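Hydroquinone dioxygenase large subunit (Pseudomonas sp., PDB 4ZXA) forms, with a small subunit, a cupin-type, Fe2+-dependent hydroquinone 1,2-dioxygenase that probably cleaves the aromatic ring of hydroquinone, here holding cadmium and 4-hydroxybenzonitrile. Local coordinates at residues 79-84 with 254-260; 96-102 with 116-122. The contacts are given in a common frame with arbitrary orientation. Numbering follows the deposited sequence.

Contact 1 of 2, residues 79-84 with 254-260; sequences FYGWVN and VFHGNDR. With CD (cadmium ion), chain I; H8N (4-hydroxybenzonitrile), chain J.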
# COMPACT_ATOMS: atom_id res chain seq x y z
N PHE E 79 5.96 9.08 19.44
CA PHE E 79 7.26 8.45 19.28
C PHE E 79 8.38 9.48 19.31
O PHE E 79 8.36 10.40 20.13
CB PHE E 79 7.27 7.68 17.95
CG PHE E 79 8.19 6.48 17.94
CD1 PHE E 79 8.64 5.93 19.13
CD2 PHE E 79 8.59 5.91 16.74
CE1 PHE E 79 9.49 4.82 19.12
CE2 PHE E 79 9.45 4.81 16.73
CZ PHE E 79 9.89 4.26 17.91
N TYR E 80 9.37 9.32 18.43
CA TYR E 80 10.49 10.25 18.30
C TYR E 80 10.65 10.51 16.83
O TYR E 80 10.23 9.69 16.02
CB TYR E 80 11.79 9.62 18.82
CG TYR E 80 11.66 9.12 20.21
CD1 TYR E 80 11.82 9.97 21.28
CD2 TYR E 80 11.33 7.79 20.46
CE1 TYR E 80 11.68 9.51 22.58
CE2 TYR E 80 11.17 7.33 21.75
CZ TYR E 80 11.35 8.19 22.81
OH TYR E 80 11.21 7.73 24.10
N GLY E 81 11.29 11.60 16.46
CA GLY E 81 11.55 11.85 15.05
C GLY E 81 10.29 11.87 14.19
O GLY E 81 9.24 12.36 14.63
N TRP E 82 10.38 11.33 12.98
CA TRP E 82 9.30 11.44 12.01
C TRP E 82 8.54 10.13 11.86
O TRP E 82 9.10 9.11 11.45
CB TRP E 82 9.83 11.86 10.64
CG TRP E 82 10.49 13.20 10.57
CD1 TRP E 82 10.01 14.31 9.94
CD2 TRP E 82 11.76 13.57 11.12
NE1 TRP E 82 10.90 15.36 10.07
CE2 TRP E 82 11.98 14.92 10.79
CE3 TRP E 82 12.73 12.89 11.86
CZ2 TRP E 82 13.14 15.61 11.18
CZ3 TRP E 82 13.88 13.58 12.25
CH2 TRP E 82 14.08 14.92 11.90
N VAL E 83 7.24 10.17 12.16
CA VAL E 83 6.37 9.03 11.96
C VAL E 83 5.55 9.26 10.68
O VAL E 83 4.66 10.12 10.64
CB VAL E 83 5.45 8.86 13.16
CG1 VAL E 83 4.50 7.69 12.95
CG2 VAL E 83 6.27 8.70 14.45
N ASN E 84 5.86 8.52 9.62
CA ASN E 84 5.21 8.75 8.34
C ASN E 84 4.12 7.73 8.08
O ASN E 84 4.36 6.51 8.12
CB ASN E 84 6.23 8.73 7.21
CG ASN E 84 7.27 9.82 7.35
OD1 ASN E 84 8.37 9.57 7.85
ND2 ASN E 84 6.94 11.01 6.91
N VAL E 254 4.05 2.28 9.70
CA VAL E 254 4.58 3.56 9.28
C VAL E 254 5.97 3.33 8.79
O VAL E 254 6.55 2.30 9.09
CB VAL E 254 4.67 4.57 10.47
CG1 VAL E 254 3.30 4.94 10.97
CG2 VAL E 254 5.53 4.01 11.61
N PHE E 255 6.54 4.27 8.05
CA PHE E 255 7.99 4.30 7.96
C PHE E 255 8.56 5.39 8.86
O PHE E 255 8.04 6.52 8.94
CB PHE E 255 8.55 4.29 6.52
CG PHE E 255 8.36 5.58 5.75
CD1 PHE E 255 7.29 5.72 4.86
CD2 PHE E 255 9.29 6.62 5.86
CE1 PHE E 255 7.12 6.90 4.11
CE2 PHE E 255 9.14 7.82 5.12
CZ PHE E 255 8.06 7.96 4.24
N HIS E 256 9.60 5.03 9.60
CA HIS E 256 10.10 5.88 10.66
C HIS E 256 11.37 6.61 10.25
O HIS E 256 12.31 5.99 9.77
CB HIS E 256 10.38 5.06 11.91
CG HIS E 256 10.76 5.89 13.09
ND1 HIS E 256 11.66 5.47 14.03
CD2 HIS E 256 10.36 7.12 13.47
CE1 HIS E 256 11.81 6.40 14.95
NE2 HIS E 256 11.03 7.42 14.63
N GLY E 257 11.38 7.92 10.44
CA GLY E 257 12.59 8.71 10.28
C GLY E 257 13.22 8.96 11.65
O GLY E 257 12.60 9.59 12.51
N ASN E 258 14.43 8.45 11.85
CA ASN E 258 15.09 8.46 13.16
C ASN E 258 15.60 9.84 13.63
O ASN E 258 15.88 10.71 12.82
CB ASN E 258 16.24 7.46 13.16
CG ASN E 258 15.79 6.02 13.38
OD1 ASN E 258 14.61 5.69 13.24
ND2 ASN E 258 16.73 5.16 13.74
N ASP E 259 15.75 10.03 14.94
CA ASP E 259 16.49 11.19 15.45
C ASP E 259 17.44 10.83 16.60
O ASP E 259 17.96 11.71 17.30
CB ASP E 259 15.54 12.30 15.89
CG ASP E 259 14.85 12.00 17.20
OD1 ASP E 259 14.81 10.81 17.59
OD2 ASP E 259 14.35 12.95 17.83
N ARG E 260 17.62 9.53 16.81
CA ARG E 260 18.59 8.99 17.76
C ARG E 260 18.95 7.62 17.21
O ARG E 260 18.26 7.11 16.35
CB ARG E 260 17.96 8.85 19.14
CG ARG E 260 16.66 8.05 19.17
CD ARG E 260 15.82 8.38 20.40
NE ARG E 260 15.43 9.79 20.35
CZ ARG E 260 15.09 10.52 21.41
NH1 ARG E 260 15.06 9.98 22.62
NH2 ARG E 260 14.76 11.81 21.24
CD CD I . 13.20 3.94 13.88
NAA H8N J . 11.44 2.58 14.61
CAC H8N J . 10.78 1.73 14.99
CAI H8N J . 9.94 0.60 15.49
CAF H8N J . 10.45 -0.69 15.36
CAD H8N J . 9.70 -1.78 15.80
CAH H8N J . 8.45 -1.53 16.36
OAB H8N J . 7.70 -2.59 16.79
CAE H8N J . 7.94 -0.24 16.49
CAG H8N J . 8.70 0.84 16.05

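Contact 2 of 2, residues 96-102 with 116-122; sequences GKVDLYA and YTENFET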
# COMPACT_ATOMS: atom_id res chain seq x y z
N GLY E 96 6.40 18.07 23.22
CA GLY E 96 5.59 19.07 23.90
C GLY E 96 4.71 19.69 22.84
O GLY E 96 3.56 20.05 23.07
N LYS E 97 5.30 19.81 21.67
CA LYS E 97 4.64 20.23 20.43
C LYS E 97 4.83 19.15 19.36
O LYS E 97 5.85 18.45 19.36
CB LYS E 97 5.23 21.56 19.94
CG LYS E 97 4.89 22.77 20.81
CD LYS E 97 5.88 23.92 20.57
CE LYS E 97 5.29 25.28 20.93
NZ LYS E 97 4.71 25.34 22.31
N VAL E 98 3.86 19.00 18.47
CA VAL E 98 3.99 18.04 17.38
C VAL E 98 3.63 18.69 16.05
O VAL E 98 2.54 19.25 15.91
CB VAL E 98 3.07 16.82 17.56
CG1 VAL E 98 3.11 15.94 16.32
CG2 VAL E 98 3.44 16.03 18.80
N ASP E 99 4.53 18.61 15.07
CA ASP E 99 4.24 19.05 13.72
C ASP E 99 3.36 18.02 13.00
O ASP E 99 3.67 16.84 13.00
CB ASP E 99 5.52 19.23 12.91
CG ASP E 99 6.14 20.60 13.10
OD1 ASP E 99 5.63 21.36 13.95
OD2 ASP E 99 7.14 20.92 12.41
N LEU E 100 2.27 18.48 12.38
CA LEU E 100 1.57 17.67 11.39
C LEU E 100 1.91 18.24 10.03
O LEU E 100 1.74 19.44 9.80
CB LEU E 100 0.06 17.69 11.59
CG LEU E 100 -0.73 16.89 10.56
CD1 LEU E 100 -0.25 15.44 10.49
CD2 LEU E 100 -2.20 16.91 10.92
N TYR E 101 2.41 17.39 9.13
CA TYR E 101 2.83 17.84 7.81
C TYR E 101 2.27 17.00 6.67
O TYR E 101 1.94 15.82 6.84
CB TYR E 101 4.35 17.87 7.71
CG TYR E 101 5.02 16.54 8.02
CD1 TYR E 101 5.53 16.28 9.29
CD2 TYR E 101 5.17 15.56 7.04
CE1 TYR E 101 6.16 15.10 9.58
CE2 TYR E 101 5.80 14.35 7.33
CZ TYR E 101 6.29 14.14 8.60
OH TYR E 101 6.91 12.96 8.91
N ALA E 102 2.16 17.62 5.50
CA ALA E 102 1.72 16.95 4.28
C ALA E 102 2.68 17.31 3.17
O ALA E 102 2.66 18.44 2.68
CB ALA E 102 0.30 17.38 3.90
N TYR E 116 2.37 21.47 3.24
CA TYR E 116 2.01 22.31 4.37
C TYR E 116 2.36 21.62 5.69
O TYR E 116 2.18 20.41 5.83
CB TYR E 116 0.52 22.66 4.32
CG TYR E 116 0.01 23.43 5.51
CD1 TYR E 116 0.21 24.81 5.63
CD2 TYR E 116 -0.71 22.79 6.51
CE1 TYR E 116 -0.28 25.52 6.73
CE2 TYR E 116 -1.20 23.48 7.61
CZ TYR E 116 -0.99 24.84 7.72
OH TYR E 116 -1.48 25.50 8.82
N THR E 117 2.85 22.40 6.65
CA THR E 117 3.11 21.90 8.00
C THR E 117 2.47 22.83 9.02
O THR E 117 2.45 24.04 8.80
CB THR E 117 4.62 21.88 8.34
OG1 THR E 117 5.36 21.36 7.23
CG2 THR E 117 4.88 21.05 9.60
N GLU E 118 1.95 22.29 10.12
CA GLU E 118 1.42 23.11 11.20
C GLU E 118 1.74 22.49 12.55
O GLU E 118 1.68 21.28 12.70
CB GLU E 118 -0.09 23.32 11.08
CG GLU E 118 -0.66 24.12 12.26
CD GLU E 118 -2.05 24.67 12.01
OE1 GLU E 118 -2.60 24.45 10.90
OE2 GLU E 118 -2.60 25.32 12.93
N ASN E 119 2.08 23.33 13.52
CA ASN E 119 2.51 22.87 14.84
C ASN E 119 1.36 22.82 15.83
O ASN E 119 0.44 23.63 15.76
CB ASN E 119 3.62 23.77 15.37
CG ASN E 119 4.29 23.20 16.60
OD1 ASN E 119 3.97 23.59 17.73
ND2 ASN E 119 5.23 22.29 16.40
N PHE E 120 1.40 21.87 16.76
CA PHE E 120 0.29 21.68 17.69
C PHE E 120 0.75 21.32 19.09
O PHE E 120 1.73 20.61 19.27
CB PHE E 120 -0.67 20.59 17.18
CG PHE E 120 -1.40 20.96 15.92
CD1 PHE E 120 -2.60 21.64 15.97
CD2 PHE E 120 -0.89 20.61 14.67
CE1 PHE E 120 -3.29 21.98 14.81
CE2 PHE E 120 -1.58 20.95 13.50
CZ PHE E 120 -2.78 21.64 13.57
N GLU E 121 0.02 21.81 20.10
CA GLU E 121 0.26 21.38 21.47
C GLU E 121 -0.13 19.92 21.56
O GLU E 121 -1.25 19.53 21.21
CB GLU E 121 -0.56 22.21 22.45
CG GLU E 121 -0.26 23.72 22.45
CD GLU E 121 1.13 24.04 22.98
OE1 GLU E 121 1.65 23.27 23.83
OE2 GLU E 121 1.71 25.06 22.55
N THR E 122 0.78 19.09 22.04
CA THR E 122 0.53 17.65 22.04
C THR E 122 -0.89 17.23 22.45
O THR E 122 -1.52 16.42 21.77
CB THR E 122 1.58 16.92 22.86
OG1 THR E 122 2.87 17.19 22.30
CG2 THR E 122 1.33 15.42 22.85
O HOH W 1 4.98 15.61 22.05

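Contact 1 of 2, residues 79-84 with 254-260
Cadmium is held by His-256 ND1 at 2.2 Å, Asn-258 OD1 at 2.3 Å and the nitrile NAA of 4-hydroxybenzonitrile at 2.3 Å; Glu-262 and His-303 complete the site. The far side of the imidazole is fixed by 79-84: His-256 NE2 donates to Tyr-80 O (2.8 Å), which sets the ring so that ND1 faces the metal. Main-chain bonds join Trp-82 N to Gly-257 O (2.9 Å) and Gly-257 N to Trp-82 O (2.8 Å), and a second pair links Asn-84 with Phe-255. Strand 82-84, from the N-terminal family region, thus adds antiparallel to the sheet supplying His-256 and His-303, consistent with an N-terminal extension of a cupin sheet. Val-83 and His-256 share the face turned to the metal; Trp-82, Asn-84 and Phe-255 occupy the reverse. A side chain at Gly-81 would strike Gly-257 O. Phe-79 CE2 lies over the imidazole, 3.4 Å from His-256 CE1, with its ring edge toward the nitrile. The Asn-84 CB sits over the Phe-255 ring, 3.6 Å from its centroid. Beyond the strands, Asp-259 OD1 salt-bridges Arg-260 NE (3.0 Å) while OD2 bonds Tyr-95 OH. The guanidinium lays one face against Tyr-80, Arg-260 CZ being 3.3 Å from Tyr-80 CD1.

Contact 2 of 2, residues 96-102 with 116-122
Strands 97-102 and 116-121 run antiparallel, their axes 4.5 Å apart at closest and their directions 151° apart, in unbroken register from Lys-97 opposite Glu-121 to Ala-102 opposite Tyr-116. Val-98/Phe-120, Leu-100/Glu-118 and Ala-102/Tyr-116 are the hydrogen-bonded pairs; Leu-100 N to Glu-118 O and Glu-118 N to Leu-100 O both measure 2.9 Å, whereas Phe-120 N to Val-98 O (3.0 Å) is weak. Beyond the strand end, Thr-122 N at the start of helix 122-136 donates to Gly-96 O (3.1 Å), and one water joins Gly-96 N (3.1 Å) to Thr-122 OG1 (2.6 Å). On the face of Val-98, Leu-100 and Ala-102, Leu-100 CB meets Phe-120 CE2 at 4.1 Å, and Phe-37 of strand 37-41 packs on Leu-100 and Ala-102. Tyr-116 OH donates to Glu-118 OE1 (2.6 Å), which also accepts from Ala-36 N. The other face carries the polar cross-strand pairs: Asn-119 ND2 donates to Asp-99 OD1 (2.7 Å), and Lys-97 NZ forms a salt bridge with Glu-121 OE2 (3.0 Å). Val-98, Leu-100, Ala-102 and Phe-120 thus bury most of one face, while charge and amide pairing across the other suits its more exposed end near Lys-97 and Glu-121.

Overall arrangement
Both contacts belong to one antiparallel sheet, in which strands 116-121, 97-102, 89-93, 82-84, 251-257 and 301-307 follow in that order. Contact 2 is the pair at one edge of the sheet within this chain; contact 1 lies inward, about 14 Å away between centres, with strand 89-93 between the two pairs. Along the chain, 79-84 comes first, then both segments of contact 2, and 254-260 only after a long excursion. Tyr-101 touches contact 1, Tyr-101 OH lying 3.5 Å from Trp-82 CD1. Strands 82-84 to 116-121 therefore continue the sheet that carries metal ligands, consistent with an N-terminal extension of the cupin: contact 1 joins the N-terminal region to the metal site, and contact 2 ends the sheet on that side.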